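Local atomic coordinates of regulatory protein E2 (Bovine papillomavirus type 1, PDB entry 2JEX), a protein that regulates viral transcription and, by pairing with the E1 protein, probably helps initiate viral DNA replication, seen here as its N-terminal transactivation domain. Residues Leu94-Ser98 against Trp99-Met103; Met139-Asp143 against Gly144-Ala148. The protein carries 1 engineered substitution. All blocks are in the same frame, centred on the assembly; numbering follows the deposited sequence.

In the fold
Both contacts are local, each folding one continuous run of chain back on itself, and both lie in the transactivation domain. Interaction 1, near the centre of the chain, joins the turn L95-S98 to the short helix 99-103 between the helical part and the large antiparallel sheet. Interaction 2 lies farther out, at the end of the hairpin made by strands 128-140 and 145-152. Their centres are about 17 Å apart. Both are partly buried, but interaction 2 is the more exposed, nearer the surface. Interaction 1 relies on the hydrogen bonds of S98 at the N-cap position and a salt bridge whose hydrogen bond is weak, interaction 2 on strand pairing and a CH-pi contact.

Interaction 1 of 2, residues Leu94-Ser98 against Trp99-Met103; sequences LLDTS and WDRYM
R101 swings CG away from its own N (chi1 -178°) and bends at chi2 and chi3, which brings it back along the turn L95-S98. Its guanidinium lies with one face toward L95 O and D96 CA, both offset toward the rim. NH1 reaches D96 OD1 at 3.1 Å, a salt bridge whose hydrogen bond is weak, bent to 130° at the proton. The carboxylate and guanidinium planes stand 75° apart. NH2 comes 3.6 Å from L95 CB, and CB of R101 lies 3.3 Å from L95 O. S98, at the N-cap position, turns OG between its own backbone N and carbonyl carbon, from where it donates to L95 O at 2.8 Å, reinforcing the weak backbone bond of the type I turn. S98 O accepts Y102 N at 3.0 Å, in the carbonyl plane, as the first helical turn begins. Each polar end has a second partner: D96 OD2 bonds S93 OG, and R101 NH1 bonds K111 O on strand 110-120. Beyond the turn, W99 packs on helix 62-83 and on W33 of helix 26-48, while Y102 OH bonds E74, so the short helix is wedged between the helical part and the sheet.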
ATOM      1  N   LEU A  94       1.706   3.630  11.028  1.00 69.21           N
ATOM      2  CA  LEU A  94       0.942   4.436  10.091  1.00 69.76           C
ATOM      3  C   LEU A  94       1.287   4.077   8.644  1.00 69.62           C
ATOM      4  O   LEU A  94       0.394   3.854   7.831  1.00 70.53           O
ATOM      5  CB  LEU A  94       1.177   5.927  10.361  1.00 70.11           C
ATOM      6  CG  LEU A  94       0.517   6.499  11.622  1.00 70.22           C
ATOM      7  CD1 LEU A  94       1.055   7.887  11.900  1.00 72.03           C
ATOM      8  CD2 LEU A  94      -0.998   6.535  11.486  1.00 72.64           C
ATOM      9  N   LEU A  95       2.575   3.981   8.338  1.00 69.38           N
ATOM     10  CA  LEU A  95       3.006   3.674   6.979  1.00 69.50           C
ATOM     11  C   LEU A  95       2.658   2.260   6.515  1.00 69.09           C
ATOM     12  O   LEU A  95       2.340   2.064   5.337  1.00 69.41           O
ATOM     13  CB  LEU A  95       4.496   3.954   6.803  1.00 69.72           C
ATOM     14  CG  LEU A  95       4.838   5.448   6.710  1.00 71.82           C
ATOM     15  CD1 LEU A  95       6.332   5.638   6.607  1.00 64.15           C
ATOM     16  CD2 LEU A  95       4.114   6.137   5.540  1.00 75.17           C
ATOM     17  N   ASP A  96       2.708   1.287   7.429  1.00 68.08           N
ATOM     18  CA  ASP A  96       2.339  -0.095   7.099  1.00 67.26           C
ATOM     19  C   ASP A  96       0.882  -0.159   6.666  1.00 66.65           C
ATOM     20  O   ASP A  96       0.497  -1.000   5.859  1.00 67.02           O
ATOM     21  CB  ASP A  96       2.541  -1.035   8.294  1.00 67.43           C
ATOM     22  CG  ASP A  96       3.957  -1.017   8.836  1.00 67.43           C
ATOM     23  OD1 ASP A  96       4.915  -0.994   8.033  1.00 68.14           O
ATOM     24  OD2 ASP A  96       4.106  -1.037  10.075  1.00 67.24           O
ATOM     25  N   THR A  97       0.082   0.749   7.211  1.00 65.93           N
ATOM     26  CA  THR A  97      -1.356   0.754   6.992  1.00 65.37           C
ATOM     27  C   THR A  97      -1.793   1.976   6.173  1.00 65.08           C
ATOM     28  O   THR A  97      -2.928   2.451   6.300  1.00 64.77           O
ATOM     29  CB  THR A  97      -2.104   0.695   8.336  1.00 65.16           C
ATOM     30  OG1 THR A  97      -1.591   1.708   9.211  1.00 66.01           O
ATOM     31  CG2 THR A  97      -1.917  -0.663   8.996  1.00 64.16           C
ATOM     32  N   SER A  98      -0.882   2.476   5.336  1.00 64.68           N
ATOM     33  CA  SER A  98      -1.178   3.597   4.447  1.00 65.07           C
ATOM     34  C   SER A  98      -1.643   3.111   3.071  1.00 65.08           C
ATOM     35  O   SER A  98      -1.307   2.008   2.639  1.00 64.74           O
ATOM     36  CB  SER A  98       0.020   4.547   4.330  1.00 64.48           C
ATOM     37  OG  SER A  98       1.117   3.911   3.691  1.00 66.38           O
ATOM     38  N   TRP A  99      -2.434   3.943   2.404  1.00 66.54           N
ATOM     39  CA  TRP A  99      -3.005   3.619   1.096  1.00 68.03           C
ATOM     40  C   TRP A  99      -1.948   3.363   0.021  1.00 67.84           C
ATOM     41  O   TRP A  99      -2.080   2.408  -0.781  1.00 67.16           O
ATOM     42  CB  TRP A  99      -3.948   4.738   0.656  1.00 69.60           C
ATOM     43  CG  TRP A  99      -4.536   4.507  -0.706  1.00 72.26           C
ATOM     44  CD1 TRP A  99      -4.063   5.040  -1.907  1.00 68.69           C
ATOM     45  CD2 TRP A  99      -5.703   3.655  -1.012  1.00 67.50           C
ATOM     46  NE1 TRP A  99      -4.876   4.595  -2.941  1.00 66.38           N
ATOM     47  CE2 TRP A  99      -5.886   3.744  -2.424  1.00 66.52           C
ATOM     48  CE3 TRP A  99      -6.630   2.845  -0.220  1.00 67.97           C
ATOM     49  CZ2 TRP A  99      -6.956   3.047  -3.079  1.00 69.18           C
ATOM     50  CZ3 TRP A  99      -7.688   2.181  -0.891  1.00 71.01           C
ATOM     51  CH2 TRP A  99      -7.849   2.288  -2.297  1.00 71.63           C
ATOM     52  N   ASP A 100      -0.886   4.181   0.023  1.00 68.07           N
ATOM     53  CA  ASP A 100       0.223   4.012  -0.928  1.00 68.77           C
ATOM     54  C   ASP A 100       0.950   2.690  -0.719  1.00 69.27           C
ATOM     55  O   ASP A 100       1.341   2.034  -1.688  1.00 70.01           O
ATOM     56  CB  ASP A 100       1.223   5.171  -0.831  1.00 68.96           C
ATOM     57  CG  ASP A 100       0.666   6.482  -1.368  1.00 72.38           C
ATOM     58  OD1 ASP A 100      -0.278   6.449  -2.195  1.00 79.96           O
ATOM     59  OD2 ASP A 100       1.177   7.554  -0.961  1.00 74.24           O
ATOM     60  N   ARG A 101       1.140   2.293   0.535  1.00 68.74           N
ATOM     61  CA  ARG A 101       1.753   0.999   0.801  1.00 68.78           C
ATOM     62  C   ARG A 101       0.846  -0.110   0.255  1.00 68.17           C
ATOM     63  O   ARG A 101       1.312  -1.032  -0.417  1.00 68.28           O
ATOM     64  CB  ARG A 101       2.013   0.819   2.301  1.00 69.09           C
ATOM     65  CG  ARG A 101       2.696  -0.505   2.684  1.00 71.35           C
ATOM     66  CD  ARG A 101       4.194  -0.504   2.413  1.00 68.98           C
ATOM     67  NE  ARG A 101       4.907   0.480   3.230  1.00 72.66           N
ATOM     68  CZ  ARG A 101       5.458   0.234   4.418  1.00 76.87           C
ATOM     69  NH1 ARG A 101       5.409  -0.979   4.961  1.00 74.83           N
ATOM     70  NH2 ARG A 101       6.072   1.213   5.069  1.00 78.06           N
ATOM     71  N   TYR A 102      -0.454   0.014   0.531  1.00 66.85           N
ATOM     72  CA  TYR A 102      -1.469  -0.965   0.132  1.00 65.28           C
ATOM     73  C   TYR A 102      -1.552  -1.100  -1.386  1.00 65.47           C
ATOM     74  O   TYR A 102      -1.848  -2.171  -1.924  1.00 63.79           O
ATOM     75  CB  TYR A 102      -2.825  -0.508   0.696  1.00 64.14           C
ATOM     76  CG  TYR A 102      -4.007  -1.408   0.407  1.00 61.40           C
ATOM     77  CD1 TYR A 102      -4.086  -2.702   0.941  1.00 55.32           C
ATOM     78  CD2 TYR A 102      -5.073  -0.950  -0.362  1.00 61.87           C
ATOM     79  CE1 TYR A 102      -5.194  -3.522   0.693  1.00 49.61           C
ATOM     80  CE2 TYR A 102      -6.187  -1.763  -0.613  1.00 62.36           C
ATOM     81  CZ  TYR A 102      -6.232  -3.049  -0.086  1.00 57.50           C
ATOM     82  OH  TYR A 102      -7.323  -3.841  -0.344  1.00 57.91           O
ATOM     83  N   MET A 103      -1.301   0.017  -2.064  1.00 67.72           N
ATOM     84  CA  MET A 103      -1.496   0.118  -3.508  1.00 69.06           C
ATOM     85  C   MET A 103      -0.218  -0.080  -4.281  1.00 69.88           C
ATOM     86  O   MET A 103      -0.264  -0.390  -5.470  1.00 70.60           O
ATOM     87  CB  MET A 103      -2.178   1.448  -3.877  1.00 68.97           C
ATOM     88  CG  MET A 103      -3.651   1.427  -3.664  1.00 68.69           C
ATOM     89  SD  MET A 103      -4.549   0.208  -4.635  1.00 72.94           S
ATOM     90  CE  MET A 103      -4.682  -1.101  -3.461  1.00 66.28           C
TER

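Interaction 2 of 2, residues Met139-Asp143 against Gly144-Ala148; sequences MRTED and GWQLA
R140 and W145 form a non-hydrogen-bonded antiparallel pair, and the arginine lays its CB over the centre of the indole's six-membered ring, 3.8 Å from the centroid and 6° off the ring normal. This CH-pi contact comes from the first carbon of the side chain; farther out, CD passes 4.1 Å from NE1 of W145, and the guanidinium plane ends turned 51° from the ring. The indole is brought under R140 by CG standing anti to the W145 carbonyl carbon (chi1 -63°), which also carries CE3 to 3.3 Å from R140 N.

M139, Q146 and T141 meet on the other face of the hairpin. Q146 runs out extended beyond CG and crosses T141, whose OG1 lies 3.3 Å from Q146 CD, while M139 SD touches A148 CB at 4.0 Å. Between the two faces, M139 and Q146 exchange both backbone hydrogen bonds, and T141 N donates to G144 O at 2.8 Å to close the loop. G144 turns the chain with a positive phi.

E81 on helix 62-83 bridges the R140-W145 pair: its OE2 makes a salt bridge with R140 NH1 and accepts from W145 NE1. The shared carboxylate oxygen probably offsets the arginine charge beside the ring and helps set the indole's rotation. The CH-pi contact ties the two strands together, while the E81 bonds tie the pair to helix 62-83.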
ATOM      1  N   MET A 139      -2.275 -10.757   2.416  1.00 76.94           N
ATOM      2  CA  MET A 139      -3.273 -10.734   1.349  1.00 78.97           C
ATOM      3  C   MET A 139      -4.498 -11.593   1.637  1.00 79.71           C
ATOM      4  O   MET A 139      -4.393 -12.687   2.192  1.00 79.90           O
ATOM      5  CB  MET A 139      -2.648 -11.119  -0.001  1.00 78.58           C
ATOM      6  CG  MET A 139      -1.514 -12.134   0.075  1.00 79.68           C
ATOM      7  SD  MET A 139      -0.498 -12.197  -1.425  1.00 81.05           S
ATOM      8  CE  MET A 139      -1.634 -13.021  -2.551  1.00 84.17           C
ATOM      9  N   ARG A 140      -5.662 -11.073   1.257  1.00 81.24           N
ATOM     10  CA  ARG A 140      -6.910 -11.797   1.409  1.00 83.10           C
ATOM     11  C   ARG A 140      -7.063 -12.828   0.299  1.00 83.49           C
ATOM     12  O   ARG A 140      -7.002 -12.497  -0.887  1.00 83.67           O
ATOM     13  CB  ARG A 140      -8.113 -10.843   1.432  1.00 82.90           C
ATOM     14  CG  ARG A 140      -9.415 -11.515   1.891  1.00 84.66           C
ATOM     15  CD  ARG A 140     -10.520 -10.511   2.206  1.00 85.10           C
ATOM     16  NE  ARG A 140     -11.084  -9.895   1.000  1.00 94.06           N
ATOM     17  CZ  ARG A 140     -11.994  -8.923   1.004  1.00 96.90           C
ATOM     18  NH1 ARG A 140     -12.456  -8.435   2.151  1.00 99.68           N
ATOM     19  NH2 ARG A 140     -12.443  -8.433  -0.147  1.00 99.07           N
ATOM     20  N   THR A 141      -7.227 -14.080   0.716  1.00 84.19           N
ATOM     21  CA  THR A 141      -7.633 -15.178  -0.157  1.00 84.66           C
ATOM     22  C   THR A 141      -9.113 -15.412   0.136  1.00 84.37           C
ATOM     23  O   THR A 141      -9.703 -14.697   0.953  1.00 84.44           O
ATOM     24  CB  THR A 141      -6.825 -16.467   0.158  1.00 84.79           C
ATOM     25  OG1 THR A 141      -5.465 -16.127   0.463  1.00 86.62           O
ATOM     26  CG2 THR A 141      -6.845 -17.441  -1.022  1.00 85.27           C
ATOM     27  N   GLU A 142      -9.717 -16.398  -0.527  1.00 84.15           N
ATOM     28  CA  GLU A 142     -11.055 -16.858  -0.154  1.00 84.02           C
ATOM     29  C   GLU A 142     -10.977 -17.554   1.212  1.00 83.80           C
ATOM     30  O   GLU A 142     -11.998 -17.843   1.839  1.00 83.79           O
ATOM     31  CB  GLU A 142     -11.619 -17.798  -1.221  1.00 84.01           C
ATOM     32  CG  GLU A 142     -13.147 -17.833  -1.286  1.00 84.71           C
ATOM     33  CD  GLU A 142     -13.759 -16.509  -1.736  1.00 85.29           C
ATOM     34  OE1 GLU A 142     -13.200 -15.862  -2.650  1.00 85.75           O
ATOM     35  OE2 GLU A 142     -14.805 -16.119  -1.177  1.00 85.03           O
ATOM     36  N   ASP A 143      -9.744 -17.806   1.653  1.00 83.65           N
ATOM     37  CA  ASP A 143      -9.442 -18.379   2.965  1.00 83.08           C
ATOM     38  C   ASP A 143      -8.786 -17.302   3.849  1.00 82.51           C
ATOM     39  O   ASP A 143      -7.619 -17.437   4.254  1.00 82.21           O
ATOM     40  CB  ASP A 143      -8.504 -19.588   2.819  1.00 83.09           C
ATOM     41  CG  ASP A 143      -8.698 -20.331   1.506  1.00 82.87           C
ATOM     42  OD1 ASP A 143      -7.761 -20.323   0.679  1.00 82.58           O
ATOM     43  OD2 ASP A 143      -9.787 -20.909   1.298  1.00 82.64           O
ATOM     44  N   GLY A 144      -9.542 -16.234   4.117  1.00 81.58           N
ATOM     45  CA  GLY A 144      -9.090 -15.100   4.937  1.00 80.19           C
ATOM     46  C   GLY A 144      -7.761 -14.477   4.536  1.00 79.12           C
ATOM     47  O   GLY A 144      -7.278 -14.667   3.415  1.00 79.33           O
ATOM     48  N   TRP A 145      -7.165 -13.738   5.469  1.00 77.69           N
ATOM     49  CA  TRP A 145      -5.851 -13.128   5.260  1.00 76.50           C
ATOM     50  C   TRP A 145      -4.712 -14.123   5.507  1.00 76.00           C
ATOM     51  O   TRP A 145      -4.814 -14.995   6.377  1.00 75.45           O
ATOM     52  CB  TRP A 145      -5.697 -11.882   6.137  1.00 75.63           C
ATOM     53  CG  TRP A 145      -6.680 -10.818   5.778  1.00 74.97           C
ATOM     54  CD1 TRP A 145      -7.966 -10.699   6.230  1.00 71.83           C
ATOM     55  CD2 TRP A 145      -6.472  -9.729   4.865  1.00 74.18           C
ATOM     56  NE1 TRP A 145      -8.567  -9.602   5.661  1.00 71.47           N
ATOM     57  CE2 TRP A 145      -7.674  -8.987   4.822  1.00 72.73           C
ATOM     58  CE3 TRP A 145      -5.385  -9.304   4.087  1.00 70.71           C
ATOM     59  CZ2 TRP A 145      -7.818  -7.841   4.030  1.00 73.55           C
ATOM     60  CZ3 TRP A 145      -5.532  -8.168   3.294  1.00 71.88           C
ATOM     61  CH2 TRP A 145      -6.738  -7.452   3.275  1.00 74.19           C
ATOM     62  N   GLN A 146      -3.634 -13.983   4.736  1.00 75.67           N
ATOM     63  CA  GLN A 146      -2.479 -14.882   4.838  1.00 75.47           C
ATOM     64  C   GLN A 146      -1.150 -14.175   4.582  1.00 74.94           C
ATOM     65  O   GLN A 146      -1.078 -13.225   3.798  1.00 75.17           O
ATOM     66  CB  GLN A 146      -2.628 -16.075   3.886  1.00 75.60           C
ATOM     67  CG  GLN A 146      -2.657 -15.701   2.408  1.00 77.07           C
ATOM     68  CD  GLN A 146      -2.459 -16.893   1.493  1.00 80.42           C
ATOM     69  OE1 GLN A 146      -3.023 -17.969   1.716  1.00 82.75           O
ATOM     70  NE2 GLN A 146      -1.660 -16.704   0.448  1.00 79.77           N
ATOM     71  N   LEU A 147      -0.101 -14.649   5.247  1.00 74.33           N
ATOM     72  CA  LEU A 147       1.232 -14.076   5.094  1.00 73.71           C
ATOM     73  C   LEU A 147       1.934 -14.662   3.880  1.00 73.13           C
ATOM     74  O   LEU A 147       1.937 -15.872   3.678  1.00 72.93           O
ATOM     75  CB  LEU A 147       2.073 -14.278   6.360  1.00 73.49           C
ATOM     76  CG  LEU A 147       3.547 -13.845   6.359  1.00 74.27           C
ATOM     77  CD1 LEU A 147       3.734 -12.350   6.092  1.00 76.96           C
ATOM     78  CD2 LEU A 147       4.216 -14.248   7.672  1.00 72.72           C
ATOM     79  N   ALA A 148       2.504 -13.779   3.069  1.00 72.58           N
ATOM     80  CA  ALA A 148       3.297 -14.163   1.914  1.00 72.37           C
ATOM     81  C   ALA A 148       4.632 -13.427   1.960  1.00 72.32           C
ATOM     82  O   ALA A 148       4.735 -12.346   2.536  1.00 71.46           O
ATOM     83  CB  ALA A 148       2.550 -13.853   0.625  1.00 72.10           C
TER